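Long-range contacts in glycerophosphodiester phosphodiesterase (Thermotoga maritima, PDB 1O1Z), which is an enzyme of the glycerophosphoryl diester phosphodiesterase family, which belongs to the TIM-barrel clan: residues D53-V58 / A77-L82; G198-V203 / E218-I223. All coordinates share one frame; numbering follows the deposited sequence.

Overall arrangement
From the N terminus, strand 14-18 opens the curled, largely parallel sheet of a TIM-barrel fold, and strand 43-50 pairs beside it. Strand 56-58 then turns back antiparallel to 43-50, and interaction 1 docks the start of helix 79-85 on the segment 53-58, closing a loop that contains the two-stranded antiparallel sheet 63-64/70-73 with helix 65-68 between. After further strands and helices, interaction 2 closes a beta-alpha-beta crossover, pairing strands 200-204 and 221-224, connected through helix 209-215. Strand 221-224 also pairs with 14-18, joining the last strand to the first. The two contacts follow in series, reach the same sheet and lie on opposite sides of the chain's centre, their own centres about 32 Å apart.

Interaction 1: D53-V58 / A77-L82; sequences DGKVVV and ATVSEL
Asp-53 meets Thr-78 and Val-79 at the N terminus of helix 79-85, where Thr-78 is the N-cap and forms a capping box with Glu-81. The polar half of the contact lies at the solvent side. Asp-53 OD1 accepts from Val-79 N at 3.1 Å (N-H...O 152°), met on its syn side and 25° out of the carboxylate plane. The same oxygen is hydrogen-bonded to Ser-51 OG, which also binds Lys-55 N, so the turn holds the acid in place. OD2 reaches the helix through a water, 2.8 Å from Asp-53 OD2 and 3.0 Å from Ser-80 N. The Asp-53 and Thr-78 side chains cross at about a right angle, Asp-53 CG lying 3.7 Å from Thr-78 CB. The N-H groups of the first turn thus find acceptors: Asp-53 for Val-79, the water for Ser-80 and the cap for Glu-81. A carboxylate here probably gains from the positive end of the helix dipole.

The tight half is apolar and centred on one methyl. Val-79 CG2, anti to its own carbonyl carbon and beside the backbone N, presses on Lys-55 CB at 3.5 Å, closer than usual van der Waals contact. Lys-55 bends at chi2, and its amine end leads away from the helix. Deeper in, Val-57 slides past Val-79 in the opposite direction, CG2 to CG2; Ile-90 packs on Val-57 and Thr-92 on Val-79. Packing slackens toward Leu-82, whose CD1 lies 4.3 Å from Val-57 CG2. Two bonds close the capping box: Glu-81 N gives to Thr-78 OG1 at 3.1 Å, and Thr-78 N meets Glu-81 OE1 at 3.0 Å from above the carboxylate plane.

Interaction 2: G198-V203 / E218-I223; sequences GIVIFV and EIDGVI
Phe-202 brings ring atoms CD2 and CE2 obliquely over CA of Gly-221, its parallel bridge partner on the next strand of the TIM-barrel sheet. Gly-221 having no side chain, the ring comes directly onto its CA, with CD2 3.6 Å away, and occupies the space beside it. Farther along, CD2 skirts Ile-223 CG1.

Val-203 and Val-222 point to the opposite face, where Ile-219, from the loop before the strand, meets Val-203. The two side chains cross at about a right angle, Val-203 CG1 to Ile-219 CG2 at 3.5 Å; this fit describes one of two modelled conformers of Val-203 and is less certain. Where strand 200-204 begins, Val-200 CG1 rests on Asp-220 CB at 3.6 Å.

Asp-220 OD1 stands in for a carbonyl acceptor. It takes Ile-201 N through its anti lone pair, 2.9 Å and nearly straight at 172°, while Asp-220 N returns to Ile-201 O at 2.8 Å. Gly-221 N gives Ile-201 O a second, weak bond of 3.1 Å. Beyond it, Val-203 N gives to Gly-221 O at 3.0 Å, and Ile-223 N to Val-203 O at 2.9 Å.

The pair closes the beta-alpha-beta unit connected through helix 209-215. Strand 174-178 flanks strand 200-204, and strand 14-18 flanks 221-224, giving the Phe-202 ring Ile-14, Leu-16 and the His-176 ring as neighbours. Helix 185-196 sends Arg-195 to Asp-220 OD1 and Arg-192 to Glu-218 as salt bridges, tying this end of the crossover to the helix before it.

Interaction 1: D53-V58 / A77-L82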
ATOM      1  N   ASP A  53      11.214   1.994  20.478  1.00 14.72           N
ATOM      2  CA  ASP A  53      10.795   0.886  21.342  1.00 15.69           C
ATOM      3  C   ASP A  53      10.227  -0.332  20.592  1.00 16.16           C
ATOM      4  O   ASP A  53       9.631  -1.244  21.203  1.00 18.05           O
ATOM      5  CB  ASP A  53       9.877   1.352  22.514  1.00 17.57           C
ATOM      6  CG  ASP A  53       8.639   2.179  22.098  1.00 22.61           C
ATOM      7  OD1 ASP A  53       8.546   2.775  21.001  1.00 14.73           O
ATOM      8  OD2 ASP A  53       7.666   2.325  22.878  1.00 19.57           O
ATOM      9  N   GLY A  54      10.429  -0.362  19.270  1.00 12.32           N
ATOM     10  CA  GLY A  54      10.192  -1.545  18.474  1.00 13.63           C
ATOM     11  C   GLY A  54       8.739  -1.786  18.126  1.00 14.51           C
ATOM     12  O   GLY A  54       8.329  -2.917  17.811  1.00 16.05           O
ATOM     13  N   LYS A  55       7.947  -0.713  18.176  1.00 12.09           N
ATOM     14  CA  LYS A  55       6.534  -0.797  17.853  1.00 12.87           C
ATOM     15  C   LYS A  55       6.311  -0.358  16.415  1.00 10.72           C
ATOM     16  O   LYS A  55       7.079   0.448  15.882  1.00 11.35           O
ATOM     17  CB  LYS A  55       5.722   0.088  18.798  1.00 13.37           C
ATOM     18  CG  LYS A  55       5.987  -0.157  20.308  1.00 19.47           C
ATOM     19  CD  LYS A  55       5.806  -1.589  20.715  1.00 28.06           C
ATOM     20  CE  LYS A  55       5.817  -1.729  22.237  1.00 36.87           C
ATOM     21  NZ  LYS A  55       5.881  -3.160  22.651  1.00 40.09           N
ATOM     22  N   VAL A  56       5.260  -0.892  15.800  1.00 11.10           N
ATOM     23  CA  VAL A  56       4.961  -0.638  14.393  1.00  8.62           C
ATOM     24  C   VAL A  56       4.154   0.639  14.302  1.00  9.32           C
ATOM     25  O   VAL A  56       2.997   0.685  14.765  1.00 11.95           O
ATOM     26  CB  VAL A  56       4.229  -1.783  13.730  1.00 10.89           C
ATOM     27  CG1 VAL A  56       4.005  -1.460  12.252  1.00 11.54           C
ATOM     28  CG2 VAL A  56       5.010  -3.068  13.853  1.00 12.54           C
ATOM     29  N   VAL A  57       4.780   1.661  13.730  1.00  9.32           N
ATOM     30  CA  VAL A  57       4.205   2.998  13.554  1.00  9.91           C
ATOM     31  C   VAL A  57       3.888   3.240  12.080  1.00  9.95           C
ATOM     32  O   VAL A  57       4.551   2.714  11.204  1.00 10.68           O
ATOM     33  CB  VAL A  57       5.221   4.066  14.064  1.00 15.30           C
ATOM     34  CG1 VAL A  57       4.863   5.493  13.622  1.00 20.61           C
ATOM     35  CG2 VAL A  57       5.299   3.955  15.588  1.00 17.05           C
ATOM     36  N   VAL A  58       2.881   4.062  11.821  1.00  8.93           N
ATOM     37  CA  VAL A  58       2.447   4.371  10.455  1.00  8.94           C
ATOM     38  C   VAL A  58       3.093   5.706  10.036  1.00 10.37           C
ATOM     39  O   VAL A  58       2.742   6.774  10.535  1.00 10.37           O
ATOM     40  CB  VAL A  58       0.935   4.418  10.343  1.00  9.32           C
ATOM     41  CG1 VAL A  58       0.510   4.749   8.901  1.00 12.05           C
ATOM     42  CG2 VAL A  58       0.315   3.104  10.789  1.00 11.96           C
ATOM     43  N   ALA A  77      12.682   7.796  18.403  1.00 11.00           N
ATOM     44  CA  ALA A  77      11.691   8.186  19.406  1.00 11.01           C
ATOM     45  C   ALA A  77      10.777   7.013  19.713  1.00 11.86           C
ATOM     46  O   ALA A  77      10.453   6.208  18.833  1.00 11.99           O
ATOM     47  CB  ALA A  77      10.880   9.354  18.909  1.00 11.89           C
ATOM     48  N   THR A  78      10.316   6.925  20.964  1.00 11.05           N
ATOM     49  CA  THR A  78       9.298   5.946  21.312  1.00 11.70           C
ATOM     50  C   THR A  78       7.932   6.349  20.742  1.00  9.45           C
ATOM     51  O   THR A  78       7.693   7.512  20.374  1.00  9.50           O
ATOM     52  CB  THR A  78       9.160   5.811  22.838  1.00 12.49           C
ATOM     53  OG1 THR A  78       8.681   7.060  23.371  1.00 11.15           O
ATOM     54  CG2 THR A  78      10.510   5.530  23.503  1.00 15.11           C
ATOM     55  N   VAL A  79       7.004   5.409  20.698  1.00 10.08           N
ATOM     56  CA  VAL A  79       5.648   5.745  20.255  1.00 12.27           C
ATOM     57  C   VAL A  79       5.056   6.917  21.057  1.00  9.78           C
ATOM     58  O   VAL A  79       4.514   7.857  20.480  1.00 10.08           O
ATOM     59  CB  VAL A  79       4.691   4.531  20.305  1.00 15.04           C
ATOM     60  CG1 VAL A  79       3.276   4.948  20.006  1.00 18.02           C
ATOM     61  CG2 VAL A  79       5.117   3.467  19.302  1.00 16.81           C
ATOM     62  N   SER A  80       5.205   6.882  22.378  1.00 11.70           N
ATOM     63  CA  SER A  80       4.700   7.955  23.229  1.00  9.17           C
ATOM     64  C   SER A  80       5.324   9.302  22.853  1.00  7.92           C
ATOM     65  O   SER A  80       4.630  10.306  22.748  1.00  9.79           O
ATOM     66  CB  SER A  80       4.955   7.637  24.702  1.00 12.94           C
ATOM     67  OG  SER A  80       4.382   8.667  25.504  1.00 13.93           O
ATOM     68  N   GLU A  81       6.651   9.316  22.645  1.00  8.03           N
ATOM     69  CA  GLU A  81       7.357  10.534  22.251  1.00  9.04           C
ATOM     70  C   GLU A  81       6.871  11.058  20.897  1.00  8.23           C
ATOM     71  O   GLU A  81       6.681  12.250  20.729  1.00  9.80           O
ATOM     72  CB  GLU A  81       8.857  10.268  22.215  1.00  9.80           C
ATOM     73  CG  GLU A  81       9.430  10.144  23.621  1.00 11.40           C
ATOM     74  CD  GLU A  81      10.833   9.567  23.696  1.00 18.65           C
ATOM     75  OE1 GLU A  81      11.396   9.085  22.678  1.00 14.57           O
ATOM     76  OE2 GLU A  81      11.384   9.577  24.820  1.00 19.01           O
ATOM     77  N   LEU A  82       6.646  10.149  19.957  1.00  8.77           N
ATOM     78  CA  LEU A  82       6.132  10.519  18.639  1.00  9.17           C
ATOM     79  C   LEU A  82       4.738  11.112  18.711  1.00  7.91           C
ATOM     80  O   LEU A  82       4.426  12.077  18.040  1.00  9.37           O
ATOM     81  CB  LEU A  82       6.154   9.319  17.691  1.00  9.90           C
ATOM     82  CG  LEU A  82       7.564   8.841  17.342  1.00  9.14           C
ATOM     83  CD1 LEU A  82       7.538   7.464  16.697  1.00 13.91           C
ATOM     84  CD2 LEU A  82       8.277   9.866  16.460  1.00 12.61           C
TER
HETATM   85  O   HOH W   1       6.029   4.358  23.871  1.00 16.68           O

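Interaction 2: G198-V203 / E218-I223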
ATOM      1  N   GLY A 198      -4.293 -15.242 -12.590  1.00 16.00           N
ATOM      2  CA  GLY A 198      -5.018 -14.980 -11.355  1.00 17.17           C
ATOM      3  C   GLY A 198      -4.305 -13.974 -10.454  1.00 18.10           C
ATOM      4  O   GLY A 198      -4.801 -13.647  -9.356  1.00 19.84           O
ATOM      5  N   ILE A 199      -3.193 -13.436 -10.937  1.00 15.16           N
ATOM      6  CA  ILE A 199      -2.497 -12.365 -10.190  1.00 10.97           C
ATOM      7  C   ILE A 199      -3.303 -11.075 -10.283  1.00 12.16           C
ATOM      8  O   ILE A 199      -3.856 -10.747 -11.352  1.00 13.63           O
ATOM      9  CB  ILE A 199      -1.079 -12.177 -10.686  1.00 10.95           C
ATOM     10  CG1 ILE A 199      -0.273 -13.456 -10.417  1.00 20.31           C
ATOM     11  CG2 ILE A 199      -0.414 -10.980  -9.983  1.00 14.37           C
ATOM     12  CD1 ILE A 199       0.900 -13.595 -11.249  1.00 23.11           C
ATOM     13  N   VAL A 200      -3.444 -10.388  -9.155  1.00 10.74           N
ATOM     14  CA  VAL A 200      -4.248  -9.179  -9.028  1.00  9.54           C
ATOM     15  C   VAL A 200      -3.375  -7.976  -9.345  1.00 12.47           C
ATOM     16  O   VAL A 200      -2.282  -7.873  -8.826  1.00 13.88           O
ATOM     17  CB  VAL A 200      -4.845  -9.061  -7.586  1.00 13.41           C
ATOM     18  CG1 VAL A 200      -5.534  -7.756  -7.344  1.00 18.21           C
ATOM     19  CG2 VAL A 200      -5.821 -10.216  -7.352  1.00 18.51           C
ATOM     20  N   ILE A 201      -3.832  -7.106 -10.237  1.00 10.12           N
ATOM     21  CA  ILE A 201      -3.040  -5.954 -10.648  1.00  9.80           C
ATOM     22  C   ILE A 201      -3.595  -4.681 -10.025  1.00 10.11           C
ATOM     23  O   ILE A 201      -4.742  -4.334 -10.267  1.00  9.74           O
ATOM     24  CB  ILE A 201      -3.089  -5.811 -12.202  1.00 11.55           C
ATOM     25  CG1 ILE A 201      -2.693  -7.130 -12.918  1.00 16.19           C
ATOM     26  CG2 ILE A 201      -2.260  -4.608 -12.625  1.00 14.94           C
ATOM     27  CD1 ILE A 201      -1.321  -7.648 -12.601  1.00 19.83           C
ATOM     28  N   PHE A 202      -2.779  -4.000  -9.227  1.00  9.06           N
ATOM     29  CA  PHE A 202      -3.110  -2.697  -8.656  1.00 10.03           C
ATOM     30  C   PHE A 202      -2.229  -1.665  -9.342  1.00 11.45           C
ATOM     31  O   PHE A 202      -1.058  -1.930  -9.667  1.00 11.76           O
ATOM     32  CB  PHE A 202      -2.813  -2.623  -7.153  1.00 11.59           C
ATOM     33  CG  PHE A 202      -3.815  -3.308  -6.278  1.00 11.87           C
ATOM     34  CD1 PHE A 202      -3.701  -4.650  -6.001  1.00 18.32           C
ATOM     35  CD2 PHE A 202      -4.859  -2.576  -5.679  1.00 14.08           C
ATOM     36  CE1 PHE A 202      -4.626  -5.296  -5.191  1.00 19.13           C
ATOM     37  CE2 PHE A 202      -5.788  -3.236  -4.875  1.00 17.35           C
ATOM     38  CZ  PHE A 202      -5.647  -4.592  -4.624  1.00 16.56           C
ATOM     39  N   VAL A 203      -2.787  -0.488  -9.579  1.00  8.88           N
ATOM     40  CA  VAL A 203      -1.997   0.641 -10.061  1.00  9.99           C
ATOM     41  C   VAL A 203      -1.918   1.750  -9.035  1.00  9.27           C
ATOM     42  O   VAL A 203      -2.835   1.946  -8.279  1.00 10.76           O
ATOM     43  CB  VAL A 203      -2.488   1.167 -11.418  0.65 12.08           C
ATOM     44  CG1 VAL A 203      -2.377   0.075 -12.444  0.65 14.34           C
ATOM     45  CG2 VAL A 203      -3.889   1.709 -11.344  0.65 11.30           C
ATOM     46  N   GLU A 218      -7.818  -3.163 -17.591  1.00  9.53           N
ATOM     47  CA  GLU A 218      -6.572  -3.916 -17.400  1.00  9.00           C
ATOM     48  C   GLU A 218      -6.210  -4.170 -15.947  1.00 10.32           C
ATOM     49  O   GLU A 218      -5.219  -4.848 -15.670  1.00 12.41           O
ATOM     50  CB  GLU A 218      -5.404  -3.142 -18.016  1.00 10.16           C
ATOM     51  CG  GLU A 218      -5.591  -2.751 -19.473  1.00 14.64           C
ATOM     52  CD  GLU A 218      -5.681  -3.954 -20.377  1.00 14.57           C
ATOM     53  OE1 GLU A 218      -4.880  -4.891 -20.200  1.00 14.65           O
ATOM     54  OE2 GLU A 218      -6.560  -3.984 -21.272  1.00 20.59           O
ATOM     55  N   ILE A 219      -6.975  -3.588 -15.012  1.00  9.62           N
ATOM     56  CA  ILE A 219      -6.572  -3.595 -13.625  1.00  8.35           C
ATOM     57  C   ILE A 219      -7.678  -4.124 -12.719  1.00  9.63           C
ATOM     58  O   ILE A 219      -8.872  -4.062 -13.038  1.00 12.14           O
ATOM     59  CB  ILE A 219      -6.157  -2.184 -13.130  1.00  8.93           C
ATOM     60  CG1 ILE A 219      -7.346  -1.235 -13.041  1.00 10.93           C
ATOM     61  CG2 ILE A 219      -5.048  -1.602 -14.030  1.00 12.69           C
ATOM     62  CD1 ILE A 219      -7.029   0.154 -12.511  1.00 13.58           C
ATOM     63  N   ASP A 220      -7.239  -4.586 -11.558  1.00  9.21           N
ATOM     64  CA  ASP A 220      -8.134  -5.063 -10.513  1.00  8.50           C
ATOM     65  C   ASP A 220      -8.330  -4.060  -9.367  1.00 10.68           C
ATOM     66  O   ASP A 220      -9.299  -4.166  -8.617  1.00 11.74           O
ATOM     67  CB  ASP A 220      -7.580  -6.355  -9.952  1.00 11.35           C
ATOM     68  CG  ASP A 220      -7.514  -7.428 -10.990  1.00 14.02           C
ATOM     69  OD1 ASP A 220      -6.389  -7.771 -11.438  1.00 13.44           O
ATOM     70  OD2 ASP A 220      -8.586  -7.908 -11.467  1.00 15.84           O
ATOM     71  N   GLY A 221      -7.414  -3.113  -9.233  1.00  9.06           N
ATOM     72  CA  GLY A 221      -7.427  -2.169  -8.146  1.00  9.65           C
ATOM     73  C   GLY A 221      -6.644  -0.918  -8.444  1.00  9.42           C
ATOM     74  O   GLY A 221      -5.754  -0.894  -9.294  1.00  9.57           O
ATOM     75  N   VAL A 222      -6.993   0.124  -7.700  1.00 10.11           N
ATOM     76  CA  VAL A 222      -6.353   1.430  -7.818  1.00  9.20           C
ATOM     77  C   VAL A 222      -6.064   1.975  -6.441  1.00 10.07           C
ATOM     78  O   VAL A 222      -6.890   1.875  -5.550  1.00 11.12           O
ATOM     79  CB  VAL A 222      -7.208   2.384  -8.659  1.00 10.83           C
ATOM     80  CG1 VAL A 222      -8.586   2.610  -8.033  1.00 11.07           C
ATOM     81  CG2 VAL A 222      -6.472   3.725  -8.875  1.00 13.30           C
ATOM     82  N   ILE A 223      -4.872   2.546  -6.277  1.00  8.32           N
ATOM     83  CA  ILE A 223      -4.461   3.236  -5.092  1.00  7.76           C
ATOM     84  C   ILE A 223      -4.449   4.711  -5.441  1.00  8.44           C
ATOM     85  O   ILE A 223      -3.748   5.132  -6.360  1.00  9.11           O
ATOM     86  CB  ILE A 223      -3.076   2.709  -4.639  1.00  9.90           C
ATOM     87  CG1 ILE A 223      -3.171   1.226  -4.267  1.00 13.61           C
ATOM     88  CG2 ILE A 223      -2.503   3.578  -3.523  1.00 14.51           C
ATOM     89  CD1 ILE A 223      -1.847   0.500  -4.216  1.00 16.46           C
TER